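Local atomic coordinates of 3-hexulose-6-phosphate synthase (Mycobacterium gastri, PDB entry 3AJX), a protein that is a magnesium-binding enzyme of the orotidine 5'-phosphate decarboxylase / HUMPS family, built as a TIM barrel. Residues G85-D89 with S90-G94. The protein carries 1 engineered substitution. Residues are numbered along the deposited sequence; the frame is centred on the assembly and turned at random.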
# COMPACT_ATOMS: atom_id res chain seq x y z
N GLY A 85 3.15 5.58 -8.07
CA GLY A 85 3.67 5.75 -9.42
C GLY A 85 4.29 4.45 -9.91
O GLY A 85 4.47 4.26 -11.11
N SER A 86 4.63 3.57 -8.98
CA SER A 86 5.23 2.28 -9.31
C SER A 86 4.19 1.28 -9.81
O SER A 86 4.53 0.22 -10.32
CB SER A 86 5.92 1.70 -8.08
OG SER A 86 5.01 1.59 -7.01
N ALA A 87 2.91 1.63 -9.66
CA ALA A 87 1.84 0.75 -10.10
C ALA A 87 1.78 0.69 -11.62
O ALA A 87 2.29 1.57 -12.31
CB ALA A 87 0.50 1.24 -9.56
N ASP A 88 1.16 -0.36 -12.14
CA ASP A 88 1.02 -0.53 -13.58
C ASP A 88 0.20 0.64 -14.12
O ASP A 88 -0.63 1.20 -13.41
CB ASP A 88 0.27 -1.83 -13.87
CG ASP A 88 0.35 -2.23 -15.32
OD1 ASP A 88 1.40 -2.77 -15.72
OD2 ASP A 88 -0.62 -1.99 -16.06
N ASP A 89 0.44 1.03 -15.37
CA ASP A 89 -0.33 2.13 -15.95
C ASP A 89 -1.82 1.82 -15.90
O ASP A 89 -2.63 2.71 -15.66
CB ASP A 89 0.08 2.36 -17.41
CG ASP A 89 1.43 3.04 -17.54
OD1 ASP A 89 2.05 3.37 -16.51
OD2 ASP A 89 1.87 3.25 -18.69
N SER A 90 -2.19 0.56 -16.11
CA SER A 90 -3.59 0.17 -16.10
C SER A 90 -4.22 0.37 -14.73
O SER A 90 -5.42 0.61 -14.62
CB SER A 90 -3.75 -1.29 -16.55
OG SER A 90 -3.17 -2.19 -15.62
N THR A 91 -3.41 0.27 -13.68
CA THR A 91 -3.90 0.45 -12.32
C THR A 91 -4.20 1.93 -12.10
O THR A 91 -5.23 2.29 -11.52
CB THR A 91 -2.84 -0.03 -11.30
OG1 THR A 91 -2.66 -1.44 -11.45
CG2 THR A 91 -3.27 0.29 -9.87
N ILE A 92 -3.30 2.79 -12.56
CA ILE A 92 -3.50 4.22 -12.42
C ILE A 92 -4.70 4.62 -13.28
O ILE A 92 -5.53 5.42 -12.86
CB ILE A 92 -2.25 5.00 -12.86
CG1 ILE A 92 -1.11 4.69 -11.88
CG2 ILE A 92 -2.55 6.49 -12.90
CD1 ILE A 92 0.24 5.28 -12.27
N ALA A 93 -4.79 4.04 -14.47
CA ALA A 93 -5.90 4.33 -15.37
C ALA A 93 -7.24 3.97 -14.72
O ALA A 93 -8.22 4.69 -14.86
CB ALA A 93 -5.73 3.57 -16.68
N GLY A 94 -7.26 2.85 -14.00
CA GLY A 94 -8.47 2.40 -13.34
C GLY A 94 -8.88 3.37 -12.24
O GLY A 94 -10.07 3.66 -12.08
O HOH W 1 -0.24 -2.39 -10.63
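Asp88 OD2 accepts two bonds from Ser90, one from the amide N at 3.0 Å and one from the hydroxyl OG at 2.6 Å. The donors approach from opposite faces of the carboxylate plane, both on the anti side of OD2 and both well out of the plane, and together they limit rotation of the carboxylate. Asp88 is the N-cap of helix 89-102, and its OD2-Ser90 N bond is the capping bond; CG set anti to the backbone N (chi1 -167°) brings the carboxylate to Ser90 N. The rotamer of Ser90 (chi1 66°), with OG between its own N and carbonyl carbon, directs the hydroxyl back to OD2. Lys142 of the second subunit forms a salt bridge with OD2, and the start of the helix dipole should add to the stabilisation of this negative charge.

The capped helix follows strand 80-84 in the eight-stranded parallel barrel, and the loop 85-88 carries the chain outward from strand to helix, as in a TIM barrel's beta-alpha units. Asp88 O opens the helical bonding: Ile92 N reaches it in the carbonyl plane at 3.2 Å, whereas Thr91 N comes from above that plane at 2.9 Å. A water bridges the loop to the helix, accepting from Asp88 N and donating to Thr91 OG1 (2.7 Å), which is also hydrogen-bonded to Asp138 of the second subunit.

The CG2 methyl of Thr91 meets Ala87 CB at 3.9 Å. Ile92 reaches back toward the loop, CD1 lying 4.2 Å from Ala87 O, and its side chain packs on Val123 of helix 116-125. Asp89 OD1 forms a salt bridge with Arg119, whose NE also bonds Gly85 O.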